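Transcriptional regulator (LacI family) (Clostridium acetobutylicum ATCC 824, PDB 3G85) probably acts as a transcription factor that binds cis-regulatory DNA, with a periplasmic binding protein-like region joined in the full-length protein to a LacI-type DNA-binding domain. Local coordinates at residues V24-I27 and S28-R32; V107-N111 and Y112-E116; S205-K209 and R210-I214. All blocks are in the same frame, centred on the assembly; numbering follows the deposited sequence.

Contacts 1, 2 and 3 follow one another along the chain, each at one end of a helix. Contacts 1 and 2, with centres about 19 Å apart, lie at the starts of helices 27-40 and 111-124, which follow strands 13-19 and 105-109 of the same six-stranded parallel sheet. Helix 111-124 also leads the chain onward to strand 131-134 of the second, mixed sheet. Contact 3 belongs to that second half, at the end of helix 197-209 before strand 219-224; its centre is about 29 Å from that of contact 1 and 30 Å from that of contact 2. Together they sample both halves of a bilobed periplasmic binding protein-like fold.

Contact 1 (V24-I27 and S28-R32); sequences VNII and SRFLR
I26 and F30, one helical turn apart, show how a helix start combines backbone bonding with side-chain contact. The apolar part is small: the two side chains run alongside each other in the same direction, and methyl CG2 of I26 approaches F30 CE2 at 4.1 Å. With CG1 of I26 beside the backbone N (chi1 -60°), the methyl CG2 is left anti to that N, on the side of the carbonyl carbon. The carbonyl oxygen of I26 meets the same ring at its edge and in its plane, with CD2 of F30 3.8 Å away.

Backbone bonding changes character over the first turn. S28 N makes only a weak bond to N25 O, and R29 N reaches I26 O at 3.1 Å from 46° out of the carbonyl plane. One residue later the regular pattern is in place: L31 N gives an almost straight bond to I27 O, 3.0 Å long with an N-H...O angle of 177°.

Charge enters through R29, whose chain bends at its third torsion and leads away from the turn to salt bridges with E246 and D242. I245, at the start of helix 245-260, touches I26, R29 and F30 alike, while the F30 ring meets W18 edge-to-face. Glycerol, probably from the crystallisation liquor, is bound about 5 Å from the F30 side chain. A helix start just after the first strand of a parallel sheet, with an aromatic ring against W18 and an arginine bridged to D242 and E246, is consistent with the ligand-cleft region of the periplasmic binding protein-like fold.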
loop_
_atom_site.group_PDB
_atom_site.type_symbol
_atom_site.label_atom_id
_atom_site.label_comp_id
_atom_site.label_asym_id
_atom_site.label_seq_id
_atom_site.Cartn_x
_atom_site.Cartn_y
_atom_site.Cartn_z
ATOM N N VAL A 24 -7.259 8.122 -3.656
ATOM C CA VAL A 24 -6.794 9.505 -3.451
ATOM C C VAL A 24 -6.444 9.792 -2.007
ATOM O O VAL A 24 -5.600 10.645 -1.731
ATOM C CB VAL A 24 -7.796 10.607 -3.943
ATOM C CG1 VAL A 24 -8.059 10.463 -5.429
ATOM C CG2 VAL A 24 -9.098 10.569 -3.145
ATOM N N ASN A 25 -7.082 9.084 -1.075
ATOM C CA ASN A 25 -6.827 9.348 0.347
ATOM C C ASN A 25 -5.413 9.031 0.789
ATOM O O ASN A 25 -4.914 9.586 1.788
ATOM C CB ASN A 25 -7.823 8.582 1.213
ATOM C CG ASN A 25 -9.199 9.101 1.037
ATOM O OD1 ASN A 25 -9.899 8.682 0.130
ATOM N ND2 ASN A 25 -9.579 10.059 1.848
ATOM N N ILE A 26 -4.759 8.141 0.049
ATOM C CA ILE A 26 -3.411 7.747 0.420
ATOM C C ILE A 26 -2.431 8.931 0.288
ATOM O O ILE A 26 -1.373 8.979 0.935
ATOM C CB ILE A 26 -2.921 6.513 -0.383
ATOM C CG1 ILE A 26 -3.840 5.319 -0.125
ATOM C CG2 ILE A 26 -1.501 6.130 0.072
ATOM C CD1 ILE A 26 -3.632 4.095 -1.087
ATOM N N ILE A 27 -2.817 9.917 -0.519
ATOM C CA ILE A 27 -1.905 11.000 -0.849
ATOM C C ILE A 27 -1.520 11.794 0.414
ATOM O O ILE A 27 -0.416 12.293 0.514
ATOM C CB ILE A 27 -2.459 11.859 -2.017
ATOM C CG1 ILE A 27 -1.312 12.478 -2.861
ATOM C CG2 ILE A 27 -3.469 12.853 -1.536
ATOM C CD1 ILE A 27 -0.757 13.752 -2.315
ATOM N N SER A 28 -2.388 11.794 1.421
ATOM C CA SER A 28 -2.087 12.515 2.645
ATOM C C SER A 28 -0.812 12.026 3.359
ATOM O O SER A 28 -0.076 12.821 3.938
ATOM C CB SER A 28 -3.293 12.475 3.596
ATOM O OG SER A 28 -3.539 11.151 4.029
ATOM N N ARG A 29 -0.568 10.720 3.329
ATOM C CA ARG A 29 0.616 10.150 3.979
ATOM C C ARG A 29 1.883 10.507 3.242
ATOM O O ARG A 29 2.949 10.707 3.845
ATOM C CB ARG A 29 0.475 8.624 4.038
ATOM C CG ARG A 29 -0.791 8.189 4.852
ATOM C CD ARG A 29 -0.757 6.687 5.062
ATOM N NE ARG A 29 0.283 6.317 6.020
ATOM C CZ ARG A 29 0.494 5.067 6.431
ATOM N NH1 ARG A 29 -0.228 4.081 5.904
ATOM N NH2 ARG A 29 1.450 4.805 7.309
ATOM N N PHE A 30 1.781 10.521 1.929
ATOM C CA PHE A 30 2.915 10.933 1.111
ATOM C C PHE A 30 3.268 12.392 1.384
ATOM O O PHE A 30 4.434 12.741 1.607
ATOM C CB PHE A 30 2.544 10.787 -0.345
ATOM C CG PHE A 30 2.846 9.455 -0.902
ATOM C CD1 PHE A 30 4.053 9.238 -1.560
ATOM C CD2 PHE A 30 1.916 8.420 -0.788
ATOM C CE1 PHE A 30 4.353 7.974 -2.138
ATOM C CE2 PHE A 30 2.197 7.139 -1.364
ATOM C CZ PHE A 30 3.438 6.928 -2.024
ATOM N N LEU A 31 2.256 13.244 1.337
ATOM C CA LEU A 31 2.445 14.663 1.643
ATOM C C LEU A 31 2.987 14.832 3.068
ATOM O O LEU A 31 3.945 15.567 3.284
ATOM C CB LEU A 31 1.127 15.424 1.432
ATOM C CG LEU A 31 1.209 16.948 1.584
ATOM C CD1 LEU A 31 2.241 17.466 0.587
ATOM C CD2 LEU A 31 -0.150 17.612 1.376
ATOM N N ARG A 32 2.392 14.140 4.038
ATOM C CA ARG A 32 2.872 14.251 5.417
ATOM C C ARG A 32 4.324 13.848 5.498
ATOM O O ARG A 32 5.122 14.556 6.108
ATOM C CB ARG A 32 2.059 13.402 6.390
ATOM C CG ARG A 32 2.398 13.722 7.828
ATOM C CD ARG A 32 1.750 12.788 8.840
ATOM N NE ARG A 32 0.328 12.549 8.593
ATOM C CZ ARG A 32 -0.677 13.316 9.003
ATOM N NH1 ARG A 32 -0.447 14.453 9.684
ATOM N NH2 ARG A 32 -1.931 12.946 8.703
#

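Contact 2 (V107-N111 and Y112-E116)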
loop_
_atom_site.group_PDB
_atom_site.type_symbol
_atom_site.label_atom_id
_atom_site.label_comp_id
_atom_site.label_asym_id
_atom_site.label_seq_id
_atom_site.Cartn_x
_atom_site.Cartn_y
_atom_site.Cartn_z
ATOM N N VAL A 107 12.113 2.465 -3.473
ATOM C CA VAL A 107 11.827 2.339 -2.049
ATOM C C VAL A 107 10.563 1.457 -1.953
ATOM O O VAL A 107 9.496 1.830 -2.480
ATOM C CB VAL A 107 11.630 3.756 -1.385
ATOM C CG1 VAL A 107 11.232 3.670 0.053
ATOM C CG2 VAL A 107 12.924 4.598 -1.463
ATOM N N ASN A 108 10.697 0.296 -1.332
ATOM C CA ASN A 108 9.668 -0.751 -1.378
ATOM C C ASN A 108 9.374 -1.266 0.004
ATOM O O ASN A 108 10.075 -0.933 0.957
ATOM C CB ASN A 108 10.107 -1.947 -2.236
ATOM C CG ASN A 108 10.665 -1.551 -3.610
ATOM O OD1 ASN A 108 11.631 -2.159 -4.080
ATOM N ND2 ASN A 108 10.104 -0.556 -4.236
ATOM N N VAL A 109 8.306 -2.048 0.133
ATOM C CA VAL A 109 8.031 -2.689 1.409
ATOM C C VAL A 109 8.007 -4.188 1.128
ATOM O O VAL A 109 7.771 -4.613 -0.003
ATOM C CB VAL A 109 6.738 -2.116 2.077
ATOM C CG1 VAL A 109 5.501 -2.518 1.239
ATOM C CG2 VAL A 109 6.609 -2.551 3.567
ATOM N N ASP A 110 8.295 -5.020 2.122
ATOM C CA ASP A 110 8.237 -6.477 1.848
ATOM C C ASP A 110 6.807 -6.985 1.901
ATOM O O ASP A 110 6.293 -7.348 2.957
ATOM C CB ASP A 110 9.133 -7.297 2.769
ATOM C CG ASP A 110 9.373 -8.735 2.208
ATOM O OD1 ASP A 110 8.474 -9.313 1.547
ATOM O OD2 ASP A 110 10.469 -9.290 2.421
ATOM N N ASN A 111 6.182 -6.963 0.734
ATOM C CA ASN A 111 4.750 -7.175 0.555
ATOM C C ASN A 111 4.335 -8.568 0.978
ATOM O O ASN A 111 3.427 -8.717 1.746
ATOM C CB ASN A 111 4.391 -6.898 -0.908
ATOM C CG ASN A 111 4.570 -5.438 -1.258
ATOM O OD1 ASN A 111 3.821 -4.592 -0.773
ATOM N ND2 ASN A 111 5.597 -5.125 -2.064
ATOM N N TYR A 112 5.027 -9.582 0.460
ATOM C CA TYR A 112 4.749 -10.948 0.868
ATOM C C TYR A 112 4.799 -11.098 2.395
ATOM O O TYR A 112 3.890 -11.672 2.987
ATOM C CB TYR A 112 5.705 -11.898 0.156
ATOM C CG TYR A 112 5.363 -13.363 0.376
ATOM C CD1 TYR A 112 4.613 -14.068 -0.567
ATOM C CD2 TYR A 112 5.781 -14.032 1.539
ATOM C CE1 TYR A 112 4.289 -15.416 -0.362
ATOM C CE2 TYR A 112 5.478 -15.371 1.732
ATOM C CZ TYR A 112 4.731 -16.051 0.778
ATOM O OH TYR A 112 4.425 -17.396 0.987
ATOM N N LYS A 113 5.846 -10.596 3.045
ATOM C CA LYS A 113 5.940 -10.698 4.499
ATOM C C LYS A 113 4.823 -9.974 5.247
ATOM O O LYS A 113 4.480 -10.379 6.342
ATOM C CB LYS A 113 7.292 -10.247 5.070
ATOM C CG LYS A 113 8.456 -11.198 4.754
ATOM C CD LYS A 113 9.703 -10.717 5.492
ATOM C CE LYS A 113 10.866 -11.709 5.315
ATOM N NZ LYS A 113 11.337 -11.694 3.893
HETATM N N MSE A 114 4.286 -8.884 4.695
HETATM C CA MSE A 114 3.109 -8.269 5.322
HETATM C C MSE A 114 1.904 -9.214 5.393
HETATM O O MSE A 114 1.270 -9.342 6.450
HETATM C CB MSE A 114 2.708 -6.993 4.571
HETATM C CG MSE A 114 3.772 -5.881 4.715
HETATM SE SE MSE A 114 3.192 -4.291 3.757
HETATM C CE MSE A 114 1.795 -3.676 4.984
ATOM N N GLY A 115 1.571 -9.842 4.262
ATOM C CA GLY A 115 0.492 -10.854 4.244
ATOM C C GLY A 115 0.791 -11.980 5.218
ATOM O O GLY A 115 -0.075 -12.456 5.974
ATOM N N GLU A 116 2.038 -12.429 5.184
ATOM C CA GLU A 116 2.491 -13.450 6.117
ATOM C C GLU A 116 2.264 -13.079 7.586
ATOM O O GLU A 116 1.766 -13.899 8.355
ATOM C CB GLU A 116 3.958 -13.758 5.838
ATOM C CG GLU A 116 4.586 -14.852 6.695
ATOM C CD GLU A 116 6.032 -15.094 6.276
ATOM O OE1 GLU A 116 6.848 -14.148 6.349
ATOM O OE2 GLU A 116 6.342 -16.227 5.853
HETATM O O HOH W 1 7.367 -9.446 -1.164
HETATM O O HOH W 2 9.509 -12.028 1.055
#
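The flat carboxylate of D110 has K113 over one of its faces. K113 N meets OD1 of D110 from 56° out of the plane at 3.3 Å, and K113 NZ comes to OD2 of D110 on that same side, closing a salt bridge of 2.9 Å. Between these two grips the K113 chain lies across the group, with CG 3.7 Å from D110 CG, and a bend at its last torsion (chi4 69°) turns the ammonium back to the acid. From beyond the other face a water donates to OD1 of D110 at 2.9 Å and accepts from Y112 N, tying the carboxylate to a second backbone N-H of the first turn. Another water also donates to OD1, which thus has three partners.

This is an N-cap: D110 sits just before helix 111-124, where strand 105-109 of the parallel sheet gives way to the helix, and the positive end of the helix dipole would probably favour the charged acid. The D110 carbonyl adds a main-chain bond, receiving M114 N at 3.1 Å in the carbonyl plane.

On the apolar side selenomethionine M114 crosses V109 at about a right angle, its SE atom lying 3.8 Å from each of the V109 methyls, CG1 and CG2. The amide of N111 turns instead to R145 and N98, and glycerol, probably from the crystallisation liquor, is bound about 5 Å from the N111 side chain.

Contact 3 (S205-K209 and R210-I214)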
loop_
_atom_site.group_PDB
_atom_site.type_symbol
_atom_site.label_atom_id
_atom_site.label_comp_id
_atom_site.label_asym_id
_atom_site.label_seq_id
_atom_site.Cartn_x
_atom_site.Cartn_y
_atom_site.Cartn_z
ATOM N N SER A 205 -18.457 -1.251 10.243
ATOM C CA SER A 205 -19.721 -0.499 10.232
ATOM C C SER A 205 -20.894 -1.509 10.274
ATOM O O SER A 205 -21.819 -1.407 11.096
ATOM C CB SER A 205 -19.817 0.387 8.976
ATOM O OG SER A 205 -21.052 1.073 8.866
ATOM N N VAL A 206 -20.817 -2.492 9.388
ATOM C CA VAL A 206 -21.887 -3.490 9.239
ATOM C C VAL A 206 -21.911 -4.446 10.440
ATOM O O VAL A 206 -22.977 -4.700 11.016
ATOM C CB VAL A 206 -21.748 -4.252 7.914
ATOM C CG1 VAL A 206 -22.764 -5.420 7.840
ATOM C CG2 VAL A 206 -21.955 -3.318 6.756
ATOM N N LEU A 207 -20.753 -4.973 10.828
ATOM C CA LEU A 207 -20.673 -5.876 11.979
ATOM C C LEU A 207 -21.192 -5.230 13.265
ATOM O O LEU A 207 -21.821 -5.913 14.100
ATOM C CB LEU A 207 -19.244 -6.387 12.197
ATOM C CG LEU A 207 -18.492 -7.121 11.089
ATOM C CD1 LEU A 207 -17.198 -7.648 11.668
ATOM C CD2 LEU A 207 -19.292 -8.250 10.445
ATOM N N ASN A 208 -20.922 -3.935 13.451
ATOM C CA ASN A 208 -21.468 -3.201 14.594
ATOM C C ASN A 208 -23.009 -3.092 14.564
ATOM O O ASN A 208 -23.669 -3.343 15.581
ATOM C CB ASN A 208 -20.839 -1.811 14.701
ATOM C CG ASN A 208 -19.409 -1.858 15.232
ATOM O OD1 ASN A 208 -18.953 -2.895 15.721
ATOM N ND2 ASN A 208 -18.702 -0.726 15.159
ATOM N N LYS A 209 -23.566 -2.716 13.415
ATOM C CA LYS A 209 -25.016 -2.624 13.215
ATOM C C LYS A 209 -25.697 -3.973 13.495
ATOM O O LYS A 209 -26.757 -4.025 14.102
ATOM C CB LYS A 209 -25.362 -2.179 11.781
ATOM C CG LYS A 209 -25.365 -0.673 11.536
ATOM C CD LYS A 209 -25.984 -0.291 10.171
ATOM C CE LYS A 209 -27.523 -0.333 10.211
ATOM N NZ LYS A 209 -28.225 0.498 9.162
ATOM N N ARG A 210 -25.070 -5.054 13.049
ATOM C CA ARG A 210 -25.625 -6.386 13.195
ATOM C C ARG A 210 -25.219 -7.068 14.505
ATOM O O ARG A 210 -25.588 -8.221 14.744
ATOM C CB ARG A 210 -25.283 -7.224 11.962
ATOM C CG ARG A 210 -25.980 -6.650 10.740
ATOM C CD ARG A 210 -25.889 -7.483 9.502
ATOM N NE ARG A 210 -26.351 -6.706 8.347
ATOM C CZ ARG A 210 -26.512 -7.199 7.122
ATOM N NH1 ARG A 210 -26.282 -8.480 6.888
ATOM N NH2 ARG A 210 -26.918 -6.416 6.138
ATOM N N GLN A 211 -24.492 -6.333 15.356
ATOM C CA GLN A 211 -24.086 -6.777 16.700
ATOM C C GLN A 211 -23.234 -8.055 16.691
ATOM O O GLN A 211 -23.333 -8.913 17.580
ATOM C CB GLN A 211 -25.310 -6.920 17.624
ATOM C CG GLN A 211 -26.386 -5.866 17.359
ATOM C CD GLN A 211 -27.494 -5.865 18.400
ATOM O OE1 GLN A 211 -27.236 -5.755 19.599
ATOM N NE2 GLN A 211 -28.733 -5.973 17.941
ATOM N N ILE A 212 -22.381 -8.173 15.681
ATOM C CA ILE A 212 -21.432 -9.266 15.632
ATOM C C ILE A 212 -20.209 -8.794 16.399
ATOM O O ILE A 212 -19.722 -7.684 16.183
ATOM C CB ILE A 212 -21.141 -9.669 14.191
ATOM C CG1 ILE A 212 -22.417 -10.230 13.571
ATOM C CG2 ILE A 212 -20.033 -10.703 14.111
ATOM C CD1 ILE A 212 -22.674 -9.718 12.206
ATOM N N SER A 213 -19.741 -9.620 17.326
ATOM C CA SER A 213 -18.663 -9.235 18.233
ATOM C C SER A 213 -17.272 -9.309 17.620
ATOM O O SER A 213 -16.876 -10.328 17.048
ATOM C CB SER A 213 -18.714 -10.089 19.499
ATOM O OG SER A 213 -19.939 -9.873 20.162
ATOM N N ILE A 214 -16.533 -8.211 17.753
ATOM C CA ILE A 214 -15.142 -8.159 17.344
ATOM C C ILE A 214 -14.290 -8.037 18.614
ATOM O O ILE A 214 -14.535 -7.149 19.438
ATOM C CB ILE A 214 -14.876 -6.966 16.375
ATOM C CG1 ILE A 214 -15.791 -7.045 15.140
ATOM C CG2 ILE A 214 -13.386 -6.907 15.978
ATOM C CD1 ILE A 214 -16.113 -5.683 14.490
HETATM O O HOH W 3 -19.345 -5.250 16.880
#
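L207 faces two isoleucines of the chain that leaves its helix, and its atoms divide the work between them. CB already touches the farther one, lying 3.9 Å from CD1 of I214. CG is set anti to the carbonyl carbon (chi1 -57°), and beyond it the side chain forks. Branch CD1 meets I214 too, within 3.6 Å of that residue's CD1, the two side chains crossing at about a right angle. Branch CD2 serves I212 instead, meeting its terminal CD1 at 4.1 Å. One leucine is thereby wedged against both residues, while the side chain of S213, between them, starts out away from the helix.

The backbone explains how I212 comes to be there. Q211 adopts positive phi (59°) and ends helix 197-209 in a Schellman motif: I212 N reaches back to L207 O at 2.8 Å, and Q211 N bonds to N208 O at 3.1 Å from well above the carbonyl plane. The motif redirects the chain toward strand 219-224 of the mixed sheet, and the touch between L207 and I212 is the apolar contact that commonly accompanies this C-cap.

One residue earlier the helix is still regular, with R210 N donating to V206 O at 2.9 Å, nearly in line with the carbonyl bond. The extended side chain of R210 runs alongside V206 in the same direction, so that V206 CG1 lies over one face of the guanidinium, 3.8 Å from R210 NE. Both side chains lean on helix 172-182, V206 at V176 and A179 and R210 at K180.

N208 is joined to the loop through a water, which donates to its OD1 at 2.7 Å and also to I212 O, while ND2 of N208 is held by the T235 carbonyl.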